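Long-range contact in putative branched chain amino acid ABC transporter, periplasmic amino acid-binding protein (Brucella ovis, PDB 4XFK), which probably serves as the periplasmic amino-acid-binding component of an ABC transport system, a member of the leucine-binding protein family: residues 129-140 with 341-352. The protein carries 1 engineered substitution. Sequence-based numbering, arbitrary orientation.
Sequences FYHFRFSPNAAI and YSMRSDDHQAKF. With NA (sodium ion), chain E.
The imidazole of H348 lies almost flat on the F132 ring as an offset stack, planes 6° apart and centroids 3.8 Å apart. With CG beside its own backbone N (chi1 -63°), the imidazole also reaches the backbone of 129-140, where H348 ND1 donates in its ring plane to H131 O at 2.9 Å. NE2 bonds to E330 of helix 322-331, so both ring nitrogens are held and the rotation of the imidazole is fixed. F129 completes this aromatic cluster at an oblique tilt, and M343 SD sits at the edge of the F132 ring, a Met-aromatic contact.

Backbone pairing is brief: R133 N donates to H348 O and A350 N to R133 O, a single bridge at R133 and Q349. It places the 341-352 hairpin against strand 131-133, the outermost strand of the five-stranded parallel sheet, while strand 350-360 also pairs with strand 263-266 of the other sheet. The hairpin, part of the mixed sheet, thus touches the edge strand of the parallel sheet in this periplasmic binding protein fold.

A bend at chi2 (60°) turns the Q349 amide back toward 133-137. Q349 OE1 accepts from R133 NE at 2.9 Å, in the carbonyl plane, and more weakly from N137 ND2, which also bonds D387. Q349 NE2 gives one proton to S135 O at 2.9 Å and the other to A350 O. The R133 terminal nitrogens turn instead to A117, A119 and T123.

In the conformer given, Y341 OH comes to 2.5 Å from F134 O, too short to be taken at face value. Among the apolar contacts, M343 CE lies over a face of the F134 ring in a CH-pi contact, 4.0 Å from the centroid, and F352 CZ packs 3.9 Å from P136 CD.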
ATOM      1  N   PHE A 129      -6.168  18.476   2.790  1.00  8.29           N
ATOM      2  CA  PHE A 129      -5.150  18.681   3.808  1.00  8.33           C
ATOM      3  C   PHE A 129      -5.157  17.606   4.893  1.00  7.81           C
ATOM      4  O   PHE A 129      -4.119  17.287   5.457  1.00  9.63           O
ATOM      5  CB  PHE A 129      -5.303  20.071   4.426  1.00  9.12           C
ATOM      6  CG  PHE A 129      -4.262  20.393   5.460  1.00  9.03           C
ATOM      7  CD1 PHE A 129      -2.984  20.781   5.089  1.00 10.84           C
ATOM      8  CD2 PHE A 129      -4.569  20.318   6.805  1.00 10.42           C
ATOM      9  CE1 PHE A 129      -2.025  21.082   6.051  1.00 11.48           C
ATOM     10  CE2 PHE A 129      -3.625  20.622   7.771  1.00 11.66           C
ATOM     11  CZ  PHE A 129      -2.347  20.999   7.396  1.00 10.88           C
ATOM     12  N   TYR A 130      -6.322  17.038   5.183  1.00  7.43           N
ATOM     13  CA  TYR A 130      -6.431  16.101   6.302  1.00  8.14           C
ATOM     14  C   TYR A 130      -6.348  14.632   5.886  1.00  8.28           C
ATOM     15  O   TYR A 130      -6.574  13.742   6.700  1.00 10.93           O
ATOM     16  CB  TYR A 130      -7.674  16.407   7.155  1.00  8.80           C
ATOM     17  CG  TYR A 130      -7.553  17.731   7.886  1.00  8.91           C
ATOM     18  CD1 TYR A 130      -6.873  17.817   9.098  1.00  9.70           C
ATOM     19  CD2 TYR A 130      -8.068  18.903   7.341  1.00  9.48           C
ATOM     20  CE1 TYR A 130      -6.738  19.035   9.763  1.00 11.30           C
ATOM     21  CE2 TYR A 130      -7.934  20.120   7.993  1.00 10.55           C
ATOM     22  CZ  TYR A 130      -7.269  20.181   9.198  1.00 11.82           C
ATOM     23  OH  TYR A 130      -7.141  21.396   9.843  1.00 13.19           O
ATOM     24  N   HIS A 131      -6.014  14.395   4.620  1.00  7.71           N
ATOM     25  CA  HIS A 131      -5.623  13.073   4.149  1.00  6.61           C
ATOM     26  C   HIS A 131      -4.109  13.037   3.939  1.00  6.58           C
ATOM     27  O   HIS A 131      -3.516  13.983   3.390  1.00  7.62           O
ATOM     28  CB  HIS A 131      -6.339  12.718   2.836  1.00  6.94           C
ATOM     29  CG  HIS A 131      -5.693  11.593   2.069  1.00  7.29           C
ATOM     30  ND1 HIS A 131      -4.752  11.814   1.088  1.00  7.57           N
ATOM     31  CD2 HIS A 131      -5.849  10.246   2.136  1.00  6.69           C
ATOM     32  CE1 HIS A 131      -4.344  10.657   0.592  1.00  8.35           C
ATOM     33  NE2 HIS A 131      -4.998   9.688   1.208  1.00  7.76           N
ATOM     34  N   PHE A 132      -3.497  11.934   4.369  1.00  6.62           N
ATOM     35  CA  PHE A 132      -2.088  11.672   4.106  1.00  7.02           C
ATOM     36  C   PHE A 132      -1.957  10.249   3.611  1.00  6.97           C
ATOM     37  O   PHE A 132      -2.498   9.328   4.241  1.00  7.44           O
ATOM     38  CB  PHE A 132      -1.260  11.813   5.386  1.00  7.80           C
ATOM     39  CG  PHE A 132      -1.111  13.223   5.869  1.00  7.56           C
ATOM     40  CD1 PHE A 132      -2.101  13.819   6.628  1.00  7.81           C
ATOM     41  CD2 PHE A 132       0.031  13.954   5.562  1.00  7.94           C
ATOM     42  CE1 PHE A 132      -1.955  15.120   7.081  1.00  8.36           C
ATOM     43  CE2 PHE A 132       0.187  15.245   6.021  1.00  8.00           C
ATOM     44  CZ  PHE A 132      -0.807  15.835   6.779  1.00  8.05           C
ATOM     45  N   ARG A 133      -1.224  10.060   2.517  1.00  5.74           N
ATOM     46  CA  ARG A 133      -0.952   8.714   2.010  1.00  6.36           C
ATOM     47  C   ARG A 133       0.488   8.304   2.297  1.00  5.82           C
ATOM     48  O   ARG A 133       1.438   9.008   1.926  1.00  6.84           O
ATOM     49  CB  ARG A 133      -1.248   8.588   0.509  1.00  7.21           C
ATOM     50  CG  ARG A 133      -0.696   7.289  -0.066  1.00  7.79           C
ATOM     51  CD  ARG A 133      -1.465   6.748  -1.252  1.00  6.94           C
ATOM     52  NE  ARG A 133      -1.488   7.657  -2.390  1.00  6.87           N
ATOM     53  CZ  ARG A 133      -2.389   7.560  -3.355  1.00  5.88           C
ATOM     54  NH1 ARG A 133      -2.374   8.408  -4.376  1.00  6.44           N
ATOM     55  NH2 ARG A 133      -3.317   6.616  -3.275  1.00  6.24           N
ATOM     56  N   PHE A 134       0.637   7.162   2.959  1.00  7.02           N
ATOM     57  CA  PHE A 134       1.948   6.675   3.397  1.00  6.86           C
ATOM     58  C   PHE A 134       2.500   5.536   2.548  1.00  6.68           C
ATOM     59  O   PHE A 134       3.642   5.095   2.733  1.00  8.16           O
ATOM     60  CB  PHE A 134       1.885   6.273   4.874  1.00  7.98           C
ATOM     61  CG  PHE A 134       1.594   7.432   5.781  1.00  7.18           C
ATOM     62  CD1 PHE A 134       2.622   8.214   6.284  1.00  8.13           C
ATOM     63  CD2 PHE A 134       0.287   7.766   6.093  1.00  7.95           C
ATOM     64  CE1 PHE A 134       2.351   9.282   7.129  1.00  8.21           C
ATOM     65  CE2 PHE A 134       0.006   8.842   6.916  1.00  8.18           C
ATOM     66  CZ  PHE A 134       1.043   9.599   7.436  1.00  8.20           C
ATOM     67  N   SER A 135       1.691   5.091   1.597  1.00  6.62           N
ATOM     68  CA  SER A 135       2.009   3.942   0.765  1.00  6.58           C
ATOM     69  C   SER A 135       2.357   4.380  -0.656  1.00  5.40           C
ATOM     70  O   SER A 135       2.246   5.563  -1.001  1.00  6.06           O
ATOM     71  CB  SER A 135       0.784   3.030   0.714  1.00  7.77           C
ATOM     72  OG  SER A 135      -0.273   3.689   0.039  1.00  7.79           O
ATOM     73  N   PRO A 136       2.772   3.425  -1.507  1.00  6.31           N
ATOM     74  CA  PRO A 136       2.834   3.761  -2.935  1.00  7.09           C
ATOM     75  C   PRO A 136       1.457   4.088  -3.508  1.00  6.48           C
ATOM     76  O   PRO A 136       0.416   3.996  -2.840  1.00  7.31           O
ATOM     77  CB  PRO A 136       3.381   2.481  -3.581  1.00  8.26           C
ATOM     78  CG  PRO A 136       4.124   1.795  -2.461  1.00  7.15           C
ATOM     79  CD  PRO A 136       3.306   2.079  -1.233  1.00  7.19           C
ATOM     80  N   ASN A 137       1.476   4.502  -4.765  1.00  6.44           N
ATOM     81  CA  ASN A 137       0.266   4.652  -5.558  1.00  7.20           C
ATOM     82  C   ASN A 137       0.511   3.974  -6.907  1.00  6.03           C
ATOM     83  O   ASN A 137       1.617   3.475  -7.156  1.00  6.65           O
ATOM     84  CB  ASN A 137      -0.124   6.131  -5.690  1.00  7.33           C
ATOM     85  CG  ASN A 137       0.948   6.958  -6.362  1.00  7.59           C
ATOM     86  OD1 ASN A 137       1.461   6.584  -7.419  1.00  7.61           O
ATOM     87  ND2 ASN A 137       1.309   8.081  -5.742  1.00  9.39           N
ATOM     88  N   ALA A 138      -0.493   3.952  -7.775  1.00  6.13           N
ATOM     89  CA  ALA A 138      -0.365   3.225  -9.035  1.00  6.82           C
ATOM     90  C   ALA A 138       0.833   3.678  -9.862  1.00  7.38           C
ATOM     91  O   ALA A 138       1.508   2.862 -10.488  1.00  7.18           O
ATOM     92  CB  ALA A 138      -1.642   3.359  -9.854  1.00  7.99           C
ATOM     93  N   ALA A 139       1.086   4.980  -9.864  1.00  7.11           N
ATOM     94  CA  ALA A 139       2.185   5.527 -10.656  1.00  7.19           C
ATOM     95  C   ALA A 139       3.535   5.065 -10.124  1.00  8.07           C
ATOM     96  O   ALA A 139       4.403   4.635 -10.883  1.00  9.67           O
ATOM     97  CB  ALA A 139       2.110   7.053 -10.705  1.00  7.87           C
ATOM     98  N   ILE A 140       3.710   5.146  -8.812  1.00  7.35           N
ATOM     99  CA  ILE A 140       4.959   4.718  -8.204  1.00  6.90           C
ATOM    100  C   ILE A 140       5.178   3.213  -8.415  1.00  7.16           C
ATOM    101  O   ILE A 140       6.272   2.788  -8.803  1.00  7.90           O
ATOM    102  CB  ILE A 140       4.986   5.053  -6.696  1.00  7.23           C
ATOM    103  CG1 ILE A 140       4.899   6.575  -6.481  1.00  8.29           C
ATOM    104  CG2 ILE A 140       6.220   4.451  -6.038  1.00  8.56           C
ATOM    105  CD1 ILE A 140       4.697   6.984  -5.022  1.00  8.95           C
ATOM    106  N   TYR A 341      12.205   8.362   5.076  1.00 10.95           N
ATOM    107  CA  TYR A 341      10.809   8.486   4.800  0.50  9.33           C
ATOM    108  C   TYR A 341      10.381   9.916   5.165  1.00  8.41           C
ATOM    109  O   TYR A 341      10.711  10.406   6.251  1.00  9.75           O
ATOM    110  CB  TYR A 341      10.133   7.447   5.666  0.50 10.40           C
ATOM    111  CG  TYR A 341       8.731   7.154   5.312  0.50  7.74           C
ATOM    112  CD1 TYR A 341       7.730   8.014   5.703  0.50  8.46           C
ATOM    113  CD2 TYR A 341       8.390   6.004   4.620  0.50  8.14           C
ATOM    114  CE1 TYR A 341       6.436   7.765   5.406  0.50  7.62           C
ATOM    115  CE2 TYR A 341       7.083   5.743   4.304  0.50  6.56           C
ATOM    116  CZ  TYR A 341       6.113   6.633   4.711  0.50  7.06           C
ATOM    117  OH  TYR A 341       4.799   6.428   4.435  0.50  8.10           O
ATOM    118  N   SER A 342       9.680  10.588   4.257  1.00  7.50           N
ATOM    119  CA  SER A 342       9.199  11.943   4.523  1.00  8.16           C
ATOM    120  C   SER A 342       7.866  12.149   3.818  1.00  8.07           C
ATOM    121  O   SER A 342       7.351  11.231   3.189  1.00  7.63           O
ATOM    122  CB  SER A 342      10.225  12.990   4.085  1.00 10.54           C
ATOM    123  OG  SER A 342      10.465  12.936   2.686  1.00 10.12           O
ATOM    124  N   MET A 343       7.317  13.354   3.920  1.00  9.13           N
ATOM    125  CA  MET A 343       5.994  13.645   3.380  1.00  8.97           C
ATOM    126  C   MET A 343       6.034  14.857   2.466  1.00  9.75           C
ATOM    127  O   MET A 343       6.542  15.910   2.856  1.00 11.28           O
ATOM    128  CB  MET A 343       5.017  13.918   4.529  1.00 10.09           C
ATOM    129  CG  MET A 343       3.593  14.208   4.078  1.00  9.33           C
ATOM    130  SD  MET A 343       2.832  12.859   3.146  1.00  8.90           S
ATOM    131  CE  MET A 343       2.833  11.544   4.367  1.00  9.70           C
ATOM    132  N   ARG A 344       5.495  14.726   1.257  1.00  8.74           N
ATOM    133  CA  ARG A 344       5.415  15.869   0.356  1.00  9.07           C
ATOM    134  C   ARG A 344       4.211  16.728   0.727  1.00  8.59           C
ATOM    135  O   ARG A 344       3.088  16.238   0.835  1.00  9.74           O
ATOM    136  CB  ARG A 344       5.328  15.407  -1.088  1.00  9.52           C
ATOM    137  CG  ARG A 344       5.303  16.564  -2.063  1.00  9.93           C
ATOM    138  CD  ARG A 344       5.663  16.090  -3.458  1.00 10.48           C
ATOM    139  NE  ARG A 344       4.682  15.132  -3.972  1.00  9.25           N
ATOM    140  CZ  ARG A 344       4.870  14.390  -5.056  1.00  8.62           C
ATOM    141  NH1 ARG A 344       6.013  14.472  -5.725  1.00 10.12           N
ATOM    142  NH2 ARG A 344       3.927  13.553  -5.462  1.00  9.54           N
ATOM    143  N   SER A 345       4.431  18.022   0.924  1.00  9.16           N
ATOM    144  CA  SER A 345       3.359  18.871   1.426  0.67  8.97           C
ATOM    145  C   SER A 345       2.302  19.188   0.372  1.00  9.26           C
ATOM    146  O   SER A 345       1.139  19.387   0.713  1.00 10.58           O
ATOM    147  CB  SER A 345       3.926  20.164   1.999  0.67 11.21           C
ATOM    148  OG  SER A 345       4.594  20.890   0.994  0.67 10.57           O
ATOM    149  N   ASP A 346       2.696  19.209  -0.902  1.00 10.34           N
ATOM    150  CA  ASP A 346       1.785  19.616  -1.965  1.00  9.97           C
ATOM    151  C   ASP A 346       0.533  18.759  -2.024  1.00 10.49           C
ATOM    152  O   ASP A 346      -0.570  19.268  -2.255  1.00 11.83           O
ATOM    153  CB  ASP A 346       2.467  19.523  -3.331  1.00 12.02           C
ATOM    154  CG  ASP A 346       3.763  20.285  -3.400  1.00 15.37           C
ATOM    155  OD1 ASP A 346       4.676  19.995  -2.594  1.00 16.56           O
ATOM    156  OD2 ASP A 346       3.871  21.166  -4.283  1.00 18.70           O
ATOM    157  N   ASP A 347       0.715  17.453  -1.844  1.00  9.14           N
ATOM    158  CA  ASP A 347      -0.349  16.493  -2.109  1.00  8.74           C
ATOM    159  C   ASP A 347      -0.497  15.470  -0.993  1.00  8.08           C
ATOM    160  O   ASP A 347      -1.429  14.678  -1.002  1.00  9.07           O
ATOM    161  CB  ASP A 347      -0.126  15.791  -3.460  1.00  9.20           C
ATOM    162  CG  ASP A 347       1.219  15.065  -3.557  1.00  9.02           C
ATOM    163  OD1 ASP A 347       2.089  15.205  -2.668  1.00  9.15           O
ATOM    164  OD2 ASP A 347       1.410  14.351  -4.567  1.00  9.90           O
ATOM    165  N   HIS A 348       0.419  15.501  -0.031  1.00  7.98           N
ATOM    166  CA  HIS A 348       0.473  14.499   1.038  1.00  7.57           C
ATOM    167  C   HIS A 348       0.677  13.071   0.520  1.00  7.19           C
ATOM    168  O   HIS A 348       0.089  12.110   1.026  1.00  8.14           O
ATOM    169  CB  HIS A 348      -0.717  14.609   2.002  1.00  7.88           C
ATOM    170  CG  HIS A 348      -0.756  15.906   2.743  1.00  7.49           C
ATOM    171  ND1 HIS A 348      -1.822  16.285   3.530  1.00  7.71           N
ATOM    172  CD2 HIS A 348       0.154  16.905   2.833  1.00  7.56           C
ATOM    173  CE1 HIS A 348      -1.572  17.470   4.059  1.00  7.35           C
ATOM    174  NE2 HIS A 348      -0.380  17.868   3.651  1.00  7.94           N
ATOM    175  N   GLN A 349       1.541  12.956  -0.484  1.00  7.84           N
ATOM    176  CA  GLN A 349       2.105  11.678  -0.890  1.00  6.98           C
ATOM    177  C   GLN A 349       3.462  11.505  -0.206  1.00  6.87           C
ATOM    178  O   GLN A 349       4.332  12.371  -0.319  1.00  7.56           O
ATOM    179  CB  GLN A 349       2.278  11.637  -2.415  1.00  7.56           C
ATOM    180  CG  GLN A 349       3.006  10.411  -2.926  1.00  7.57           C
ATOM    181  CD  GLN A 349       2.283   9.121  -2.564  1.00  7.15           C
ATOM    182  OE1 GLN A 349       1.107   8.928  -2.899  1.00  7.56           O
ATOM    183  NE2 GLN A 349       2.983   8.230  -1.871  1.00  7.26           N
ATOM    184  N   ALA A 350       3.639  10.405   0.521  1.00  7.13           N
ATOM    185  CA  ALA A 350       4.919  10.144   1.177  1.00  7.84           C
ATOM    186  C   ALA A 350       6.016   9.829   0.161  1.00  7.26           C
ATOM    187  O   ALA A 350       5.746   9.290  -0.924  1.00  7.55           O
ATOM    188  CB  ALA A 350       4.794   9.013   2.187  1.00  7.97           C
ATOM    189  N   LYS A 351       7.245  10.189   0.532  1.00  7.27           N
ATOM    190  CA  LYS A 351       8.446   9.964  -0.267  1.00  7.69           C
ATOM    191  C   LYS A 351       9.290   8.902   0.425  1.00  7.12           C
ATOM    192  O   LYS A 351       9.623   9.042   1.603  1.00  7.58           O
ATOM    193  CB  LYS A 351       9.242  11.261  -0.412  1.00  9.46           C
ATOM    194  CG  LYS A 351      10.461  11.108  -1.300  1.00 11.91           C
ATOM    195  CD  LYS A 351      10.895  12.432  -1.903  1.00 18.61           C
ATOM    196  CE  LYS A 351      11.644  13.279  -0.920  1.00 21.98           C
ATOM    197  NZ  LYS A 351      12.176  14.476  -1.634  1.00 22.66           N
ATOM    198  N   PHE A 352       9.629   7.840  -0.304  1.00  6.93           N
ATOM    199  CA  PHE A 352      10.318   6.690   0.275  1.00  7.43           C
ATOM    200  C   PHE A 352      10.913   5.855  -0.853  1.00  8.13           C
ATOM    201  O   PHE A 352      10.463   5.948  -1.991  1.00  8.49           O
ATOM    202  CB  PHE A 352       9.328   5.838   1.083  1.00  8.36           C
ATOM    203  CG  PHE A 352       8.033   5.582   0.365  1.00  7.24           C
ATOM    204  CD1 PHE A 352       7.959   4.612  -0.634  1.00  8.53           C
ATOM    205  CD2 PHE A 352       6.903   6.329   0.651  1.00  7.73           C
ATOM    206  CE1 PHE A 352       6.803   4.406  -1.342  1.00  9.91           C
ATOM    207  CE2 PHE A 352       5.726   6.120  -0.051  1.00  7.57           C
ATOM    208  CZ  PHE A 352       5.675   5.150  -1.046  1.00  8.80           C
TER
HETATM  209 NA    NA E 503       6.956  21.448   0.921  1.00 24.99          NA
HETATM  210  O   HOH W   1      -4.057  14.514   0.311  1.00  9.81           O
HETATM  211  O   HOH W   2       7.187  19.012   0.713  1.00 15.59           O
HETATM  212  O   HOH W   3       6.460  21.511  -1.471  1.00 34.52           O
HETATM  213  O   HOH W   4       6.988  20.945   3.446  1.00 36.86           O
HETATM  214  O   HOH W   5       9.389  21.918   0.855  1.00 36.94           O
HETATM  215  O   HOH W   6       6.360  23.861   1.002  1.00 36.01           O